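Local coordinates for streptomycin 3''-adenylyltransferase (Enterococcus faecalis, PDB 6SXJ), which catalyses transfer of AMP from ATP to spectinomycin, giving 9-O-adenylylspectinomycin and diphosphate, and so makes bacteria resistant to that antibiotic, at residues A[212-217]-A[249-254]; A[219-224]-A[237-242]. All blocks are in the same frame, centred on the assembly; numbering follows the deposited sequence.

Contact 1 of 2, residues A[212-217]-A[249-254]; sequences ESSPLE and NNRLKK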
loop_
_atom_site.group_PDB
_atom_site.type_symbol
_atom_site.label_atom_id
_atom_site.label_comp_id
_atom_site.label_asym_id
_atom_site.label_seq_id
_atom_site.Cartn_x
_atom_site.Cartn_y
_atom_site.Cartn_z
ATOM N N GLU A 212 -22.904 2.520 4.525
ATOM C CA GLU A 212 -23.978 2.786 5.477
ATOM C C GLU A 212 -24.418 4.241 5.413
ATOM O O GLU A 212 -25.616 4.540 5.490
ATOM C CB GLU A 212 -23.510 2.412 6.888
ATOM C CG GLU A 212 -24.147 3.185 8.035
ATOM C CD GLU A 212 -23.683 2.674 9.402
ATOM O OE1 GLU A 212 -22.795 1.794 9.439
ATOM O OE2 GLU A 212 -24.206 3.145 10.436
ATOM N N SER A 213 -23.469 5.160 5.253
ATOM C CA SER A 213 -23.755 6.586 5.238
ATOM C C SER A 213 -24.064 7.112 3.843
ATOM O O SER A 213 -24.015 8.332 3.628
ATOM C CB SER A 213 -22.569 7.353 5.823
ATOM O OG SER A 213 -21.354 6.873 5.269
ATOM N N SER A 214 -24.395 6.230 2.898
ATOM C CA SER A 214 -24.481 6.599 1.492
ATOM C C SER A 214 -25.851 6.273 0.904
ATOM O O SER A 214 -26.485 5.292 1.301
ATOM C CB SER A 214 -23.399 5.866 0.687
ATOM O OG SER A 214 -22.109 6.381 0.983
ATOM N N PRO A 215 -26.329 7.078 -0.052
ATOM C CA PRO A 215 -27.637 6.798 -0.659
ATOM C C PRO A 215 -27.695 5.405 -1.263
ATOM O O PRO A 215 -26.710 4.890 -1.798
ATOM C CB PRO A 215 -27.769 7.884 -1.732
ATOM C CG PRO A 215 -26.931 9.013 -1.220
ATOM C CD PRO A 215 -25.764 8.354 -0.525
ATOM N N LEU A 216 -28.887 4.806 -1.186
ATOM C CA LEU A 216 -29.077 3.394 -1.504
ATOM C C LEU A 216 -28.325 2.957 -2.758
ATOM O O LEU A 216 -27.536 2.004 -2.719
ATOM C CB LEU A 216 -30.577 3.106 -1.664
ATOM C CG LEU A 216 -30.950 1.724 -2.210
ATOM C CD1 LEU A 216 -30.664 0.648 -1.155
ATOM C CD2 LEU A 216 -32.408 1.676 -2.650
ATOM N N GLU A 217 -28.583 3.622 -3.889
ATOM C CA GLU A 217 -27.976 3.194 -5.146
ATOM C C GLU A 217 -26.463 3.078 -5.012
ATOM O O GLU A 217 -25.853 2.137 -5.534
ATOM C CB GLU A 217 -28.350 4.167 -6.270
ATOM C CG GLU A 217 -27.676 5.533 -6.218
ATOM C CD GLU A 217 -27.824 6.295 -7.540
ATOM O OE1 GLU A 217 -28.132 7.510 -7.516
ATOM O OE2 GLU A 217 -27.635 5.669 -8.604
ATOM N N ASN A 249 -16.296 10.846 -4.793
ATOM C CA ASN A 249 -15.329 11.915 -5.016
ATOM C C ASN A 249 -15.847 13.242 -4.473
ATOM O O ASN A 249 -15.142 13.951 -3.746
ATOM C CB ASN A 249 -15.014 12.023 -6.510
ATOM C CG ASN A 249 -13.841 12.939 -6.792
ATOM O OD1 ASN A 249 -12.793 12.838 -6.157
ATOM N ND2 ASN A 249 -14.014 13.842 -7.745
ATOM N N ASN A 250 -17.083 13.602 -4.822
ATOM C CA ASN A 250 -17.647 14.849 -4.317
ATOM C C ASN A 250 -17.740 14.825 -2.795
ATOM O O ASN A 250 -17.323 15.774 -2.123
ATOM C CB ASN A 250 -19.011 15.099 -4.958
ATOM C CG ASN A 250 -18.895 15.563 -6.410
ATOM O OD1 ASN A 250 -19.517 14.991 -7.309
ATOM N ND2 ASN A 250 -18.090 16.598 -6.642
ATOM N N ARG A 251 -18.270 13.736 -2.230
ATOM C CA ARG A 251 -18.256 13.574 -0.777
ATOM C C ARG A 251 -16.860 13.811 -0.212
ATOM O O ARG A 251 -16.698 14.479 0.816
ATOM C CB ARG A 251 -18.751 12.173 -0.418
ATOM C CG ARG A 251 -19.067 11.924 1.045
ATOM C CD ARG A 251 -19.213 10.422 1.268
ATOM N NE ARG A 251 -20.168 10.066 2.310
ATOM C CZ ARG A 251 -19.983 10.302 3.604
ATOM N NH1 ARG A 251 -18.882 10.916 4.017
ATOM N NH2 ARG A 251 -20.904 9.933 4.484
ATOM N N LEU A 252 -15.836 13.281 -0.886
ATOM C CA LEU A 252 -14.466 13.463 -0.422
ATOM C C LEU A 252 -14.012 14.908 -0.583
ATOM O O LEU A 252 -13.356 15.459 0.308
ATOM C CB LEU A 252 -13.540 12.521 -1.190
ATOM C CG LEU A 252 -12.024 12.641 -1.006
ATOM C CD1 LEU A 252 -11.620 12.451 0.443
ATOM C CD2 LEU A 252 -11.321 11.619 -1.907
ATOM N N LYS A 253 -14.355 15.540 -1.708
ATOM C CA LYS A 253 -13.913 16.907 -1.963
ATOM C C LYS A 253 -14.411 17.891 -0.909
ATOM O O LYS A 253 -13.852 18.987 -0.793
ATOM C CB LYS A 253 -14.375 17.355 -3.351
ATOM C CG LYS A 253 -13.477 16.895 -4.486
ATOM C CD LYS A 253 -14.280 16.680 -5.772
ATOM C CE LYS A 253 -14.097 17.838 -6.759
ATOM N NZ LYS A 253 -15.010 17.713 -7.944
ATOM N N LYS A 254 -15.448 17.536 -0.149
ATOM C CA LYS A 254 -15.893 18.334 0.987
ATOM C C LYS A 254 -15.083 18.056 2.248
ATOM O O LYS A 254 -15.515 18.440 3.342
ATOM C CB LYS A 254 -17.377 18.078 1.268
ATOM C CG LYS A 254 -18.260 18.016 0.034
ATOM C CD LYS A 254 -18.088 19.256 -0.841
ATOM C CE LYS A 254 -17.458 18.910 -2.188
ATOM N NZ LYS A 254 -16.673 20.046 -2.773
#
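Arg-251 reaches from the last turn of its helix to the two serines that precede helix 216-229. The contact is small, 91 Å² in all, and the backbones stay well apart: the nearest CA atoms, of Ser-214 and Arg-251, are 9.6 Å from each other.

Van der Waals contact is made by the end of the arginine. Its NH2 lies 3.3 Å from CB of Ser-213 and 3.2 Å from OG of the same serine, but the angle is too poor for a hydrogen bond. CG is anti to the backbone N (chi1 -168°), which sends the chain out toward the serines. The guanidinium stands obliquely to both hydroxyls, while Ser-213 O lies at its edge, in its plane.

The two hydroxyls and the arginine NE find hydrogen bonds close by. Both serine OG atoms bond Val-210 O in the preceding helix, and Tyr-247 OH, from helix 241-253, bonds both Ser-214 OG and Arg-251 NE, linking the segments where no direct hydrogen bond does.

In the all-helical C-terminal domain of the aminoglycoside adenylyltransferase family, the contact thus joins the turn between helices 203-212 and 216-229, with Pro-215 as N-cap, to the end of helix 241-253, whose Arg-251 and Leu-252 also touch Ile-192 of helix 181-196.

Contact 2 of 2, residues A[219-224]-A[237-242]; sequences RERILL and TNENVN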
loop_
_atom_site.group_PDB
_atom_site.type_symbol
_atom_site.label_atom_id
_atom_site.label_comp_id
_atom_site.label_asym_id
_atom_site.label_seq_id
_atom_site.Cartn_x
_atom_site.Cartn_y
_atom_site.Cartn_z
ATOM N N ARG A 219 -24.779 2.786 -2.010
ATOM C CA ARG A 219 -24.523 1.717 -1.051
ATOM C C ARG A 219 -24.582 0.352 -1.727
ATOM O O ARG A 219 -23.675 -0.472 -1.570
ATOM C CB ARG A 219 -25.533 1.790 0.090
ATOM C CG ARG A 219 -25.731 0.467 0.809
ATOM C CD ARG A 219 -26.326 0.691 2.181
ATOM N NE ARG A 219 -27.782 0.808 2.142
ATOM C CZ ARG A 219 -28.460 1.887 2.522
ATOM N NH1 ARG A 219 -27.819 2.962 2.969
ATOM N NH2 ARG A 219 -29.784 1.889 2.452
ATOM N N GLU A 220 -25.652 0.094 -2.480
ATOM C CA GLU A 220 -25.754 -1.157 -3.226
ATOM C C GLU A 220 -24.461 -1.452 -3.982
ATOM O O GLU A 220 -23.907 -2.552 -3.881
ATOM C CB GLU A 220 -26.941 -1.095 -4.194
ATOM C CG GLU A 220 -28.289 -1.482 -3.589
ATOM C CD GLU A 220 -29.460 -1.217 -4.535
ATOM O OE1 GLU A 220 -30.524 -0.762 -4.059
ATOM O OE2 GLU A 220 -29.319 -1.461 -5.754
ATOM N N ARG A 221 -23.952 -0.469 -4.737
ATOM C CA ARG A 221 -22.749 -0.707 -5.534
ATOM C C ARG A 221 -21.504 -0.838 -4.657
ATOM O O ARG A 221 -20.602 -1.624 -4.976
ATOM C CB ARG A 221 -22.571 0.415 -6.564
ATOM C CG ARG A 221 -23.481 0.282 -7.789
ATOM C CD ARG A 221 -23.152 1.295 -8.880
ATOM N NE ARG A 221 -23.613 2.645 -8.558
ATOM C CZ ARG A 221 -24.765 3.169 -8.977
ATOM N NH1 ARG A 221 -25.588 2.457 -9.736
ATOM N NH2 ARG A 221 -25.099 4.406 -8.635
ATOM N N ILE A 222 -21.440 -0.094 -3.552
ATOM C CA ILE A 222 -20.279 -0.176 -2.673
ATOM C C ILE A 222 -20.190 -1.557 -2.036
ATOM O O ILE A 222 -19.100 -2.134 -1.915
ATOM C CB ILE A 222 -20.339 0.937 -1.608
ATOM C CG1 ILE A 222 -20.077 2.303 -2.257
ATOM C CG2 ILE A 222 -19.330 0.654 -0.498
ATOM C CD1 ILE A 222 -20.108 3.484 -1.290
ATOM N N LEU A 223 -21.328 -2.104 -1.600
ATOM C CA LEU A 223 -21.330 -3.433 -1.007
ATOM C C LEU A 223 -21.045 -4.511 -2.047
ATOM O O LEU A 223 -20.455 -5.546 -1.717
ATOM C CB LEU A 223 -22.665 -3.681 -0.314
ATOM C CG LEU A 223 -22.825 -2.899 0.991
ATOM C CD1 LEU A 223 -24.241 -3.022 1.528
ATOM C CD2 LEU A 223 -21.811 -3.376 2.028
ATOM N N LEU A 224 -21.437 -4.289 -3.303
ATOM C CA LEU A 224 -21.056 -5.221 -4.359
ATOM C C LEU A 224 -19.562 -5.165 -4.650
ATOM O O LEU A 224 -19.025 -6.100 -5.256
ATOM C CB LEU A 224 -21.865 -4.939 -5.627
ATOM C CG LEU A 224 -23.138 -5.791 -5.698
ATOM C CD1 LEU A 224 -24.266 -5.149 -4.885
ATOM C CD2 LEU A 224 -23.574 -6.035 -7.135
ATOM N N THR A 237 -19.815 -4.760 -15.890
ATOM C CA THR A 237 -20.016 -4.193 -17.217
ATOM C C THR A 237 -21.370 -3.513 -17.381
ATOM O O THR A 237 -21.548 -2.766 -18.350
ATOM C CB THR A 237 -19.848 -5.280 -18.283
ATOM O OG1 THR A 237 -20.703 -6.389 -17.981
ATOM C CG2 THR A 237 -18.401 -5.754 -18.332
ATOM N N ASN A 238 -22.319 -3.733 -16.467
ATOM C CA ASN A 238 -23.613 -3.069 -16.529
ATOM C C ASN A 238 -23.936 -2.235 -15.296
ATOM O O ASN A 238 -24.936 -1.507 -15.311
ATOM C CB ASN A 238 -24.737 -4.096 -16.739
ATOM C CG ASN A 238 -24.886 -4.501 -18.191
ATOM O OD1 ASN A 238 -24.179 -5.385 -18.674
ATOM N ND2 ASN A 238 -25.805 -3.852 -18.897
ATOM N N GLU A 239 -23.135 -2.319 -14.239
ATOM C CA GLU A 239 -23.308 -1.430 -13.101
ATOM C C GLU A 239 -22.863 -0.020 -13.473
ATOM O O GLU A 239 -21.950 0.174 -14.278
ATOM C CB GLU A 239 -22.508 -1.928 -11.899
ATOM C CG GLU A 239 -22.928 -3.299 -11.393
ATOM C CD GLU A 239 -24.282 -3.282 -10.715
ATOM O OE1 GLU A 239 -24.493 -2.425 -9.827
ATOM O OE2 GLU A 239 -25.131 -4.129 -11.064
ATOM N N ASN A 240 -23.528 0.971 -12.879
ATOM C CA ASN A 240 -23.220 2.378 -13.133
ATOM C C ASN A 240 -22.190 2.865 -12.114
ATOM O O ASN A 240 -22.478 3.612 -11.175
ATOM C CB ASN A 240 -24.495 3.210 -13.095
ATOM C CG ASN A 240 -25.338 3.026 -14.337
ATOM O OD1 ASN A 240 -24.811 2.861 -15.440
ATOM N ND2 ASN A 240 -26.652 3.047 -14.166
ATOM N N VAL A 241 -20.951 2.409 -12.321
ATOM C CA VAL A 241 -19.874 2.746 -11.398
ATOM C C VAL A 241 -19.564 4.233 -11.445
ATOM O O VAL A 241 -19.097 4.812 -10.456
ATOM C CB VAL A 241 -18.624 1.906 -11.723
ATOM C CG1 VAL A 241 -17.463 2.314 -10.830
ATOM C CG2 VAL A 241 -18.924 0.416 -11.581
ATOM N N ASN A 242 -19.782 4.868 -12.598
ATOM C CA ASN A 242 -19.479 6.287 -12.722
ATOM C C ASN A 242 -20.185 7.095 -11.639
ATOM O O ASN A 242 -19.583 7.982 -11.023
ATOM C CB ASN A 242 -19.875 6.776 -14.117
ATOM C CG ASN A 242 -21.236 6.269 -14.548
ATOM O OD1 ASN A 242 -21.516 5.070 -14.482
ATOM N ND2 ASN A 242 -22.094 7.185 -14.991
#
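Arg-221 and Val-241 bring the backbones closest, with CA atoms 7.4 Å apart, where an early turn of helix 216-229 passes the loop leading into helix 241-253. The 203 Å² buried here comes largely from Arg-221, a buried residue, against Glu-239 and Asn-240.

The carbonyl O of Asn-240 lies over one face of the Arg-221 guanidinium, 3.0 Å above the plane and nearer its edge than its centre. It is 3.0 Å from NE, 3.2 Å from CZ and 3.3 Å from CD of Arg-221, yet the N-H directions lie in the guanidinium plane and do not point at it, so the angle rules out a hydrogen bond. An electrostatic attraction between the carbonyl oxygen and the cation remains plausible. Asn-240 is the centre of an inverse gamma turn, which leads into the last helix of the helical C-terminal domain. Its CB also meets the arginine, 3.6 Å from NH1, and its amide plane is tilted 62° from the guanidinium.

Two of the arginine nitrogens have partners elsewhere: NE bonds Thr-244 OG1 in the first turn of helix 241-253, and NH2 forms a salt bridge with Glu-217 OE2, one turn earlier on its own helix. The bend at chi3 (-75°) swings the guanidinium toward Glu-217, across the carbonyl O of Asn-240.

Glu-239 touches the aliphatic part of the same side chain, OE1 lying 3.5 Å from Arg-221 CG. Its carboxylate makes no salt bridge with this arginine, since OE1 and NH1 are 5.0 Å apart. Val-241 points its CB away from segment 219-224 and packs on Tyr-177, Trp-236 and helix 181-196.

Both contacts lie within the C-terminal domain of the aminoglycoside adenylyltransferase family, and their centres are 13 Å apart. Contact 1 joins the turn before helix 216-229 to the end of helix 241-253; contact 2 joins an early turn of helix 216-229 to the loop entering helix 241-253. Along the chain the segments run 212-217, 219-224, 237-242, 249-254, with contact 2 nested inside the loop closed by contact 1. This nested order brings the two consecutive helices, strongly inclined to each other, together at two places, away from the domain containing the mixed sheet. The contacts also meet directly: Ser-214 O packs 3.2 Å from Arg-219 NH1, without a hydrogen bond.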